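Local atomic coordinates of DNA replication regulator protein HobA (Helicobacter pylori, PDB entry 2UVP), a protein that is required for the initiation of DNA replication and increases the binding of the initiator DnaA to the oriC region. Residues A[29-33]-A[164-168]; A[43-47]-A[171-176]; A[82-86]-A[176-181]; A[105-110]-A[132-137]. All blocks are in the same frame, centred on the assembly; numbering follows the deposited sequence.

The four contacts illustrate how interaction chemistry follows position in a parallel alpha/beta fold. Contacts 1, 2 and 3 all draw on helix 161-180, at successive levels, and contacts 2 and 3 share Leu176. Contact 2, helix against helix, is wholly buried and apolar. Contact 1, also largely buried, seats the loop 29-33 on the same helix through an indole hydrogen bond, a lysine over the ring and a bridging water; it meets contact 2 where Leu32 packs on Leu171. Contact 3, near the surface, relies on a guanidinium laid against a phenylalanine. Contact 4, mostly buried, stands apart: apolar packing joins helix 102-112 to helix 127-133 and the turn after it, with side-chain hydrogen bonds kept inside the turn.

Contact 1. Residues A[29-33]-A[164-168]; sequences SGWLE and KLLQL
Trp31 meets segment 164-168 through both its polar edge and its aromatic face. The polar link is a hydrogen bond from Trp31 NE1 to Gln167 OE1, 2.8 Å long with an N-H...O angle of 160°. The oxygen lies in the indole plane. The ring and amide planes are nearly perpendicular, and NE1 stands above the carbonyl plane, 42° out of it. A water extends this link: it accepts from Gln167 NE2 and Leu32 N and donates to Ser29 O, tying the amide to the backbone of the loop. Gln167 NE2 also bonds to a polar side chain of a neighbouring subunit.

The cationic part comes from Lys164, whose extended chain runs over one indole face. Its CD makes a CH-pi contact 3.7 Å from the centroid of the six-membered ring of Trp31, and NZ forms an off-centre cation-pi interaction with the five-membered ring while holding a salt bridge to Asp158. The other face of the ring is backed by Leu32 CB from its own loop.

Apolar packing completes the contact, with Leu168 CD2 4.0 Å from both Trp31 CH2 and Leu32 CD1. Gripped at its N-H and sandwiched between a lysine chain and a leucine, the indole has its rotation fixed, and the lysine charge is probably eased by both carboxylate and ring.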
loop_
_atom_site.group_PDB
_atom_site.type_symbol
_atom_site.label_atom_id
_atom_site.label_comp_id
_atom_site.label_asym_id
_atom_site.label_seq_id
_atom_site.Cartn_x
_atom_site.Cartn_y
_atom_site.Cartn_z
ATOM N N SER A 29 18.143 -14.789 -26.563
ATOM C CA SER A 29 18.727 -13.521 -26.133
ATOM C C SER A 29 18.782 -12.448 -27.231
ATOM O O SER A 29 18.923 -11.266 -26.921
ATOM C CB SER A 29 20.141 -13.746 -25.578
ATOM O OG SER A 29 21.066 -14.068 -26.612
ATOM N N GLY A 30 18.704 -12.858 -28.504
ATOM C CA GLY A 30 18.703 -11.883 -29.606
ATOM C C GLY A 30 17.317 -11.500 -30.101
ATOM O O GLY A 30 17.186 -10.877 -31.150
ATOM N N TRP A 31 16.285 -11.806 -29.316
ATOM C CA TRP A 31 14.898 -11.601 -29.714
ATOM C C TRP A 31 14.629 -10.140 -30.098
ATOM O O TRP A 31 13.859 -9.867 -31.016
ATOM C CB TRP A 31 13.941 -12.045 -28.588
ATOM C CG TRP A 31 13.901 -11.074 -27.440
ATOM C CD1 TRP A 31 14.780 -11.002 -26.394
ATOM C CD2 TRP A 31 12.953 -10.004 -27.246
ATOM N NE1 TRP A 31 14.430 -9.954 -25.554
ATOM C CE2 TRP A 31 13.320 -9.331 -26.053
ATOM C CE3 TRP A 31 11.827 -9.552 -27.960
ATOM C CZ2 TRP A 31 12.596 -8.237 -25.554
ATOM C CZ3 TRP A 31 11.101 -8.452 -27.462
ATOM C CH2 TRP A 31 11.492 -7.814 -26.268
ATOM N N LEU A 32 15.263 -9.197 -29.405
ATOM C CA LEU A 32 14.950 -7.784 -29.646
ATOM C C LEU A 32 15.461 -7.292 -31.003
ATOM O O LEU A 32 14.906 -6.367 -31.569
ATOM C CB LEU A 32 15.424 -6.910 -28.479
ATOM C CG LEU A 32 14.885 -5.472 -28.376
ATOM C CD1 LEU A 32 13.385 -5.379 -28.588
ATOM C CD2 LEU A 32 15.305 -4.941 -26.972
ATOM N N GLU A 33 16.506 -7.937 -31.531
ATOM C CA GLU A 33 17.017 -7.628 -32.880
ATOM C C GLU A 33 15.980 -7.977 -33.946
ATOM O O GLU A 33 15.977 -7.391 -35.033
ATOM C CB GLU A 33 18.286 -8.426 -33.147
ATOM C CG GLU A 33 19.446 -8.074 -32.239
ATOM C CD GLU A 33 20.745 -8.627 -32.765
ATOM O OE1 GLU A 33 21.058 -8.343 -33.941
ATOM O OE2 GLU A 33 21.464 -9.337 -32.016
ATOM N N LYS A 164 12.077 -10.100 -20.536
ATOM C CA LYS A 164 11.900 -9.149 -21.628
ATOM C C LYS A 164 11.385 -7.820 -21.107
ATOM O O LYS A 164 11.785 -6.755 -21.574
ATOM C CB LYS A 164 10.938 -9.728 -22.677
ATOM C CG LYS A 164 11.540 -10.958 -23.378
ATOM C CD LYS A 164 10.665 -11.476 -24.562
ATOM C CE LYS A 164 11.354 -12.745 -25.120
ATOM N NZ LYS A 164 10.580 -13.371 -26.213
ATOM N N LEU A 165 10.515 -7.880 -20.106
ATOM C CA LEU A 165 10.042 -6.639 -19.488
ATOM C C LEU A 165 11.213 -5.830 -18.898
ATOM O O LEU A 165 11.317 -4.634 -19.134
ATOM C CB LEU A 165 8.962 -6.923 -18.440
ATOM C CG LEU A 165 7.610 -7.416 -18.997
ATOM C CD1 LEU A 165 6.702 -7.845 -17.860
ATOM C CD2 LEU A 165 6.936 -6.324 -19.853
ATOM N N LEU A 166 12.076 -6.489 -18.129
ATOM C CA LEU A 166 13.272 -5.830 -17.584
ATOM C C LEU A 166 14.129 -5.249 -18.702
ATOM O O LEU A 166 14.654 -4.135 -18.603
ATOM C CB LEU A 166 14.105 -6.806 -16.745
ATOM C CG LEU A 166 13.443 -7.388 -15.503
ATOM C CD1 LEU A 166 14.480 -8.202 -14.766
ATOM C CD2 LEU A 166 12.918 -6.277 -14.607
ATOM N N GLN A 167 14.288 -6.038 -19.759
ATOM C CA GLN A 167 15.188 -5.669 -20.830
ATOM C C GLN A 167 14.646 -4.420 -21.554
ATOM O O GLN A 167 15.399 -3.478 -21.863
ATOM C CB GLN A 167 15.340 -6.846 -21.780
ATOM C CG GLN A 167 16.445 -6.600 -22.786
ATOM C CD GLN A 167 16.554 -7.722 -23.802
ATOM O OE1 GLN A 167 16.033 -8.820 -23.597
ATOM N NE2 GLN A 167 17.180 -7.416 -24.940
ATOM N N LEU A 168 13.337 -4.395 -21.791
ATOM C CA LEU A 168 12.723 -3.212 -22.434
ATOM C C LEU A 168 12.797 -1.986 -21.525
ATOM O O LEU A 168 13.022 -0.865 -21.995
ATOM C CB LEU A 168 11.271 -3.485 -22.808
ATOM C CG LEU A 168 11.095 -4.508 -23.945
ATOM C CD1 LEU A 168 9.647 -4.964 -23.934
ATOM C CD2 LEU A 168 11.548 -3.925 -25.339
HETATM O O HOH W 1 17.312 -9.134 -27.287
#

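Contact 2. Residues A[43-47]-A[171-176]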
loop_
_atom_site.group_PDB
_atom_site.type_symbol
_atom_site.label_atom_id
_atom_site.label_comp_id
_atom_site.label_asym_id
_atom_site.label_seq_id
_atom_site.Cartn_x
_atom_site.Cartn_y
_atom_site.Cartn_z
ATOM N N ILE A 43 9.563 4.595 -28.003
ATOM C CA ILE A 43 10.529 5.082 -27.028
ATOM C C ILE A 43 10.888 6.547 -27.293
ATOM O O ILE A 43 10.916 7.371 -26.367
ATOM C CB ILE A 43 11.776 4.183 -26.959
ATOM C CG1 ILE A 43 11.396 2.820 -26.352
ATOM C CG2 ILE A 43 12.930 4.876 -26.182
ATOM C CD1 ILE A 43 12.513 1.796 -26.369
ATOM N N ALA A 44 11.133 6.887 -28.566
ATOM C CA ALA A 44 11.495 8.273 -28.908
ATOM C C ALA A 44 10.374 9.231 -28.510
ATOM O O ALA A 44 10.625 10.273 -27.901
ATOM C CB ALA A 44 11.801 8.398 -30.395
ATOM N N GLN A 45 9.145 8.859 -28.840
ATOM C CA GLN A 45 7.978 9.712 -28.580
ATOM C C GLN A 45 7.763 9.905 -27.090
ATOM O O GLN A 45 7.438 11.000 -26.625
ATOM C CB GLN A 45 6.727 9.107 -29.205
ATOM C CG GLN A 45 6.802 9.083 -30.727
ATOM C CD GLN A 45 5.576 8.493 -31.390
ATOM O OE1 GLN A 45 4.675 7.978 -30.729
ATOM N NE2 GLN A 45 5.537 8.568 -32.726
ATOM N N THR A 46 8.001 8.843 -26.331
ATOM C CA THR A 46 7.915 8.922 -24.867
ATOM C C THR A 46 9.007 9.819 -24.275
ATOM O O THR A 46 8.740 10.615 -23.368
ATOM C CB THR A 46 7.938 7.513 -24.264
ATOM O OG1 THR A 46 6.901 6.734 -24.861
ATOM C CG2 THR A 46 7.706 7.555 -22.729
ATOM N N ILE A 47 10.236 9.704 -24.782
ATOM C CA ILE A 47 11.328 10.585 -24.376
ATOM C C ILE A 47 10.992 12.056 -24.679
ATOM O O ILE A 47 11.175 12.916 -23.818
ATOM C CB ILE A 47 12.654 10.202 -25.034
ATOM C CG1 ILE A 47 13.130 8.858 -24.459
ATOM C CG2 ILE A 47 13.700 11.290 -24.767
ATOM C CD1 ILE A 47 14.270 8.214 -25.254
ATOM N N LEU A 171 16.268 -0.717 -21.729
ATOM C CA LEU A 171 16.445 -0.037 -23.010
ATOM C C LEU A 171 15.856 1.383 -22.928
ATOM O O LEU A 171 16.526 2.370 -23.305
ATOM C CB LEU A 171 15.753 -0.816 -24.130
ATOM C CG LEU A 171 15.760 -0.158 -25.505
ATOM C CD1 LEU A 171 17.194 -0.006 -26.032
ATOM C CD2 LEU A 171 14.898 -1.009 -26.466
ATOM N N PHE A 172 14.620 1.485 -22.427
ATOM C CA PHE A 172 13.976 2.768 -22.260
ATOM C C PHE A 172 14.789 3.732 -21.401
ATOM O O PHE A 172 15.022 4.874 -21.807
ATOM C CB PHE A 172 12.554 2.624 -21.689
ATOM C CG PHE A 172 11.942 3.936 -21.343
ATOM C CD1 PHE A 172 11.432 4.753 -22.342
ATOM C CD2 PHE A 172 11.948 4.401 -20.025
ATOM C CE1 PHE A 172 10.894 6.010 -22.042
ATOM C CE2 PHE A 172 11.406 5.661 -19.711
ATOM C CZ PHE A 172 10.861 6.459 -20.735
ATOM N N GLU A 173 15.246 3.293 -20.228
ATOM C CA GLU A 173 15.971 4.210 -19.338
ATOM C C GLU A 173 17.333 4.641 -19.907
ATOM O O GLU A 173 17.771 5.778 -19.712
ATOM C CB GLU A 173 16.115 3.617 -17.929
ATOM C CG GLU A 173 17.036 2.428 -17.868
ATOM C CD GLU A 173 17.366 1.987 -16.444
ATOM O OE1 GLU A 173 17.427 2.835 -15.518
ATOM O OE2 GLU A 173 17.606 0.779 -16.289
ATOM N N ASN A 174 18.012 3.735 -20.605
ATOM C CA ASN A 174 19.277 4.104 -21.265
ATOM C C ASN A 174 19.037 5.105 -22.390
ATOM O O ASN A 174 19.793 6.069 -22.543
ATOM C CB ASN A 174 19.982 2.872 -21.780
ATOM C CG ASN A 174 20.857 2.253 -20.744
ATOM O OD1 ASN A 174 22.068 2.570 -20.656
ATOM N ND2 ASN A 174 20.270 1.386 -19.926
ATOM N N ALA A 175 17.964 4.883 -23.147
ATOM C CA ALA A 175 17.594 5.778 -24.234
ATOM C C ALA A 175 17.272 7.145 -23.676
ATOM O O ALA A 175 17.815 8.141 -24.139
ATOM C CB ALA A 175 16.438 5.233 -25.011
ATOM N N LEU A 176 16.426 7.187 -22.651
ATOM C CA LEU A 176 16.082 8.461 -22.002
ATOM C C LEU A 176 17.292 9.268 -21.520
ATOM O O LEU A 176 17.394 10.462 -21.826
ATOM C CB LEU A 176 15.137 8.205 -20.824
ATOM C CG LEU A 176 14.793 9.390 -19.930
ATOM C CD1 LEU A 176 14.131 10.509 -20.717
ATOM C CD2 LEU A 176 13.881 8.914 -18.782
#
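With CG2 of Ile43 and of Thr46 trans to their backbone nitrogens, both methyls on helix 39-51 are carried toward helix 161-180. Phe172 swings its ring out in the same sense (chi1 173°), carrying CE1 to 3.6 Å from Thr46 CG2; the two side chains meet at about a right angle.

Ile43 uses both of its branches. Its CG2 touches Ala175 CB at 3.7 Å and the CD1 corner of the Phe172 ring at slightly longer range, while its CD1 reaches Leu171 CD2, again at 3.7 Å. One turn on, Ile47 sends CD1 to the backbone itself, 3.5 Å from Leu176 N, and over Ala175 CB. The small side chain of Ala175 is thus contacted by both isoleucines and lets a methyl approach the main chain of its helix. Ile47 CG2 meets Leu176 CD1 at 4.1 Å. The side-chain contacts are all between hydrocarbon groups; the Thr46 hydroxyl is bonded to Leu42 O within its own helix.

The short helical segments cross at -53° with axes 10.1 Å apart, a separation consistent with branched side chains filling the interface. Around them, Ile43 and Thr46 also pack on Phe140 of strand 139-143, and the Phe172 ring makes an edge-to-face contact with Trp119 of strand 116-121. Helices 39-51 and 161-180 are therefore joined to each other and to neighbouring strands of the parallel sheet, while an aromatic side chain of a neighbouring subunit packs on Ala175.

Contact 3. Residues A[82-86]-A[176-181]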
loop_
_atom_site.group_PDB
_atom_site.type_symbol
_atom_site.label_atom_id
_atom_site.label_comp_id
_atom_site.label_asym_id
_atom_site.label_seq_id
_atom_site.Cartn_x
_atom_site.Cartn_y
_atom_site.Cartn_z
ATOM N N GLU A 82 22.461 12.846 -9.083
ATOM C CA GLU A 82 22.398 13.988 -9.997
ATOM C C GLU A 82 21.194 13.977 -10.952
ATOM O O GLU A 82 20.991 14.931 -11.713
ATOM C CB GLU A 82 23.705 14.109 -10.786
ATOM C CG GLU A 82 24.830 14.791 -10.004
ATOM C CD GLU A 82 26.061 15.016 -10.849
ATOM O OE1 GLU A 82 26.239 16.148 -11.340
ATOM O OE2 GLU A 82 26.839 14.057 -11.036
ATOM N N ARG A 83 20.395 12.912 -10.894
ATOM C CA ARG A 83 19.251 12.739 -11.798
ATOM C C ARG A 83 18.143 13.766 -11.549
ATOM O O ARG A 83 17.984 14.260 -10.422
ATOM C CB ARG A 83 18.629 11.355 -11.625
ATOM C CG ARG A 83 19.548 10.175 -11.832
ATOM C CD ARG A 83 18.909 8.950 -11.233
ATOM N NE ARG A 83 17.628 8.596 -11.857
ATOM C CZ ARG A 83 17.496 7.638 -12.780
ATOM N NH1 ARG A 83 18.560 6.974 -13.215
ATOM N NH2 ARG A 83 16.307 7.351 -13.283
ATOM N N PRO A 84 17.350 14.065 -12.589
ATOM C CA PRO A 84 16.157 14.877 -12.371
ATOM C C PRO A 84 15.119 14.067 -11.606
ATOM O O PRO A 84 15.170 12.832 -11.619
ATOM C CB PRO A 84 15.635 15.125 -13.783
ATOM C CG PRO A 84 16.140 13.946 -14.584
ATOM C CD PRO A 84 17.492 13.651 -14.006
ATOM N N LEU A 85 14.193 14.750 -10.946
ATOM C CA LEU A 85 13.017 14.083 -10.413
ATOM C C LEU A 85 12.009 13.942 -11.546
ATOM O O LEU A 85 11.429 14.938 -12.003
ATOM C CB LEU A 85 12.408 14.894 -9.269
ATOM C CG LEU A 85 11.155 14.316 -8.594
ATOM C CD1 LEU A 85 11.425 12.960 -7.923
ATOM C CD2 LEU A 85 10.621 15.321 -7.575
ATOM N N LEU A 86 11.755 12.718 -11.987
ATOM C CA LEU A 86 10.908 12.558 -13.182
ATOM C C LEU A 86 9.439 12.521 -12.834
ATOM O O LEU A 86 9.068 12.065 -11.763
ATOM C CB LEU A 86 11.298 11.322 -13.988
ATOM C CG LEU A 86 12.719 11.316 -14.530
ATOM C CD1 LEU A 86 13.017 9.880 -14.924
ATOM C CD2 LEU A 86 12.818 12.255 -15.740
ATOM N N LEU A 176 16.426 7.187 -22.651
ATOM C CA LEU A 176 16.082 8.461 -22.002
ATOM C C LEU A 176 17.292 9.268 -21.520
ATOM O O LEU A 176 17.394 10.462 -21.826
ATOM C CB LEU A 176 15.137 8.205 -20.824
ATOM C CG LEU A 176 14.793 9.390 -19.930
ATOM C CD1 LEU A 176 14.131 10.509 -20.717
ATOM C CD2 LEU A 176 13.881 8.914 -18.782
ATOM N N PHE A 177 18.185 8.639 -20.756
ATOM C CA PHE A 177 19.314 9.357 -20.186
ATOM C C PHE A 177 20.381 9.640 -21.221
ATOM O O PHE A 177 21.084 10.659 -21.144
ATOM C CB PHE A 177 19.859 8.642 -18.951
ATOM C CG PHE A 177 19.042 8.911 -17.740
ATOM C CD1 PHE A 177 17.893 8.178 -17.492
ATOM C CD2 PHE A 177 19.382 9.952 -16.884
ATOM C CE1 PHE A 177 17.103 8.441 -16.394
ATOM C CE2 PHE A 177 18.592 10.242 -15.780
ATOM C CZ PHE A 177 17.453 9.491 -15.529
ATOM N N SER A 178 20.476 8.766 -22.215
ATOM C CA SER A 178 21.316 9.054 -23.369
ATOM C C SER A 178 20.923 10.378 -24.011
ATOM O O SER A 178 21.803 11.168 -24.364
ATOM C CB SER A 178 21.305 7.913 -24.382
ATOM O OG SER A 178 22.079 6.840 -23.879
ATOM N N VAL A 179 19.631 10.649 -24.163
ATOM C CA VAL A 179 19.269 11.959 -24.710
ATOM C C VAL A 179 19.378 13.092 -23.685
ATOM O O VAL A 179 19.862 14.175 -24.017
ATOM C CB VAL A 179 17.987 12.002 -25.642
ATOM C CG1 VAL A 179 17.441 10.619 -25.997
ATOM C CG2 VAL A 179 16.927 12.954 -25.157
ATOM N N LEU A 180 19.015 12.820 -22.433
ATOM C CA LEU A 180 19.155 13.832 -21.381
ATOM C C LEU A 180 20.600 14.279 -21.167
ATOM O O LEU A 180 20.869 15.467 -20.940
ATOM C CB LEU A 180 18.557 13.338 -20.059
ATOM C CG LEU A 180 17.034 13.381 -19.985
ATOM C CD1 LEU A 180 16.547 12.684 -18.709
ATOM C CD2 LEU A 180 16.532 14.822 -20.041
ATOM N N TYR A 181 21.531 13.338 -21.231
ATOM C CA TYR A 181 22.933 13.653 -21.006
ATOM C C TYR A 181 23.644 13.929 -22.333
ATOM O O TYR A 181 24.841 13.687 -22.467
ATOM C CB TYR A 181 23.620 12.546 -20.194
ATOM C CG TYR A 181 23.084 12.384 -18.771
ATOM C CD1 TYR A 181 22.323 13.384 -18.167
ATOM C CD2 TYR A 181 23.360 11.236 -18.029
ATOM C CE1 TYR A 181 21.829 13.243 -16.861
ATOM C CE2 TYR A 181 22.877 11.083 -16.712
ATOM C CZ TYR A 181 22.113 12.092 -16.142
ATOM O OH TYR A 181 21.636 11.956 -14.845
#
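Phe177 pushes the CZ corner of its ring against one face of the Arg83 guanidinium, centred over it, with Phe177 CZ 3.3 Å from Arg83 CZ. The two planes are 41° apart, so the contact is tilted and not a parallel stack. Beside it, Pro84 CD comes to 4.0 Å from Phe177 CE2, and Pro84 CG lies 4.3 Å from Leu180 CD1. Deeper in, Leu86 and Leu176 reach tip to tip, CD1 to CD2 at 4.1 Å. At the outer end the hydroxyl of Tyr181 stands near the chain of Arg83, OH to CA 3.9 Å.

These groups join the last turn of helix 161-180 to the loop that leads from helix 65-75 into strand 88-90, an outermost strand of the chain's parallel alpha/beta sheet. Tyr181, the first residue to leave helical geometry, precedes Asn182, which binds a calcium ion of unknown physiological relevance in a crystal structure of this protein.

The bend in the arginine chain (chi3 62°) turns a face of the guanidinium to the CZ corner of Phe177, and a hydrogen bond from Arg83 NH2 to Leu75 O holds it. Leu86 is set by a bond from its backbone N to Asn76 OD1, and its side chain packs further on Val50 of helix 39-51.

Contact 4. Residues A[105-110]-A[132-137]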
loop_
_atom_site.group_PDB
_atom_site.type_symbol
_atom_site.label_atom_id
_atom_site.label_comp_id
_atom_site.label_asym_id
_atom_site.label_seq_id
_atom_site.Cartn_x
_atom_site.Cartn_y
_atom_site.Cartn_z
ATOM N N SER A 105 -13.399 9.529 -15.060
ATOM C CA SER A 105 -11.944 9.472 -14.849
ATOM C C SER A 105 -11.196 10.334 -15.864
ATOM O O SER A 105 -10.317 11.103 -15.499
ATOM C CB SER A 105 -11.420 8.035 -14.895
ATOM O OG SER A 105 -12.097 7.220 -13.966
ATOM N N LEU A 106 -11.553 10.211 -17.140
ATOM C CA LEU A 106 -10.850 10.948 -18.179
ATOM C C LEU A 106 -10.903 12.458 -17.953
ATOM O O LEU A 106 -9.874 13.142 -18.012
ATOM C CB LEU A 106 -11.412 10.592 -19.555
ATOM C CG LEU A 106 -10.644 11.133 -20.751
ATOM C CD1 LEU A 106 -9.409 10.279 -20.996
ATOM C CD2 LEU A 106 -11.570 11.100 -21.963
ATOM N N ALA A 107 -12.104 12.970 -17.683
ATOM C CA ALA A 107 -12.279 14.402 -17.480
ATOM C C ALA A 107 -11.471 14.872 -16.274
ATOM O O ALA A 107 -10.843 15.939 -16.314
ATOM C CB ALA A 107 -13.758 14.732 -17.303
ATOM N N THR A 108 -11.482 14.080 -15.205
ATOM C CA THR A 108 -10.749 14.458 -14.000
ATOM C C THR A 108 -9.246 14.426 -14.265
ATOM O O THR A 108 -8.513 15.314 -13.836
ATOM C CB THR A 108 -11.153 13.596 -12.773
ATOM O OG1 THR A 108 -12.562 13.786 -12.504
ATOM C CG2 THR A 108 -10.342 14.004 -11.536
ATOM N N ILE A 109 -8.789 13.424 -15.007
ATOM C CA ILE A 109 -7.370 13.341 -15.376
ATOM C C ILE A 109 -6.932 14.557 -16.228
ATOM O O ILE A 109 -5.915 15.195 -15.954
ATOM C CB ILE A 109 -7.069 11.996 -16.084
ATOM C CG1 ILE A 109 -7.225 10.849 -15.081
ATOM C CG2 ILE A 109 -5.681 11.970 -16.729
ATOM C CD1 ILE A 109 -7.422 9.503 -15.718
ATOM N N GLU A 110 -7.722 14.867 -17.257
ATOM C CA GLU A 110 -7.427 15.983 -18.139
ATOM C C GLU A 110 -7.387 17.314 -17.379
ATOM O O GLU A 110 -6.548 18.161 -17.676
ATOM C CB GLU A 110 -8.427 16.037 -19.310
ATOM C CG GLU A 110 -8.366 14.811 -20.223
ATOM C CD GLU A 110 -9.453 14.787 -21.301
ATOM O OE1 GLU A 110 -9.083 14.675 -22.484
ATOM O OE2 GLU A 110 -10.668 14.856 -20.978
ATOM N N ILE A 132 -10.111 4.587 -21.671
ATOM C CA ILE A 132 -9.135 5.630 -21.393
ATOM C C ILE A 132 -7.950 5.519 -22.363
ATOM O O ILE A 132 -7.494 6.516 -22.942
ATOM C CB ILE A 132 -8.702 5.571 -19.899
ATOM C CG1 ILE A 132 -9.642 6.451 -19.074
ATOM C CG2 ILE A 132 -7.260 6.010 -19.713
ATOM C CD1 ILE A 132 -9.535 6.247 -17.591
ATOM N N LEU A 133 -7.489 4.290 -22.566
ATOM C CA LEU A 133 -6.341 4.058 -23.426
ATOM C C LEU A 133 -6.692 4.332 -24.888
ATOM O O LEU A 133 -5.829 4.709 -25.670
ATOM C CB LEU A 133 -5.797 2.644 -23.212
ATOM C CG LEU A 133 -5.277 2.378 -21.788
ATOM C CD1 LEU A 133 -4.766 0.964 -21.675
ATOM C CD2 LEU A 133 -4.208 3.378 -21.361
ATOM N N LEU A 134 -7.971 4.157 -25.225
ATOM C CA LEU A 134 -8.521 4.489 -26.552
ATOM C C LEU A 134 -8.640 5.998 -26.814
ATOM O O LEU A 134 -8.861 6.421 -27.961
ATOM C CB LEU A 134 -9.899 3.841 -26.699
ATOM C CG LEU A 134 -10.182 2.694 -27.683
ATOM C CD1 LEU A 134 -8.942 1.954 -28.182
ATOM C CD2 LEU A 134 -11.182 1.717 -27.087
ATOM N N SER A 135 -8.495 6.797 -25.756
ATOM C CA SER A 135 -8.717 8.241 -25.824
ATOM C C SER A 135 -7.640 9.008 -26.605
ATOM O O SER A 135 -6.708 8.412 -27.144
ATOM C CB SER A 135 -8.883 8.821 -24.414
ATOM O OG SER A 135 -7.633 8.957 -23.756
ATOM N N LYS A 136 -7.799 10.330 -26.662
ATOM C CA LYS A 136 -6.894 11.236 -27.366
ATOM C C LYS A 136 -5.557 11.366 -26.641
ATOM O O LYS A 136 -4.552 11.745 -27.249
ATOM C CB LYS A 136 -7.512 12.648 -27.490
ATOM C CG LYS A 136 -9.041 12.722 -27.336
ATOM C CD LYS A 136 -9.462 12.801 -25.851
ATOM C CE LYS A 136 -10.804 12.113 -25.604
ATOM N NZ LYS A 136 -10.841 10.716 -26.127
ATOM N N ILE A 137 -5.547 11.074 -25.340
ATOM C CA ILE A 137 -4.354 11.290 -24.526
ATOM C C ILE A 137 -3.231 10.399 -25.078
ATOM O O ILE A 137 -3.483 9.262 -25.461
ATOM C CB ILE A 137 -4.604 11.040 -23.002
ATOM C CG1 ILE A 137 -5.502 12.131 -22.403
ATOM C CG2 ILE A 137 -3.292 11.081 -22.203
ATOM C CD1 ILE A 137 -6.982 11.905 -22.564
#
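Ile132, on helix 127-133, extends its CD1 to Ser105 CB at 3.7 Å and to Ile109 CD1 at 4.3 Å, while its CG1 lies 4.3 Å from Leu106 CD1. The helix links the neighbouring parallel strands 116-121 and 139-143 in a beta-alpha-beta crossover, and the contact packs this unit against helix 102-112.

At Ser135 the chain has left the helix. Its hydroxyl turns back to donate to Ile132 O in the plane of that carbonyl (OG to O 2.6 Å), and the same oxygen also accepts from Ser135 N. Ser135 OG takes a further, weak bond from Ile137 N and lies 3.5 Å from Leu106 CD1.

Lys136 follows with a bent chain that brings CE to 3.9 Å from Leu106 CD2; its CD lies by Glu110 OE1, the side chains crossing at about a right angle. Glu110 OE1 and Lys136 NZ remain 5.7 Å apart, so at most a loose electrostatic attraction links them.

Ile137 CD1 meets Leu106 CD1 at 3.3 Å, tighter than usual for two methyls, and also lies against Glu110 OE1. Ile132 and Ile137 both pack on Phe118 of strand 116-121. Helix 102-112 is thus held mainly by apolar groups, Leu106 chief among them, with the side-chain hydrogen bonds kept inside the turn that presents Ile132 and Ile137.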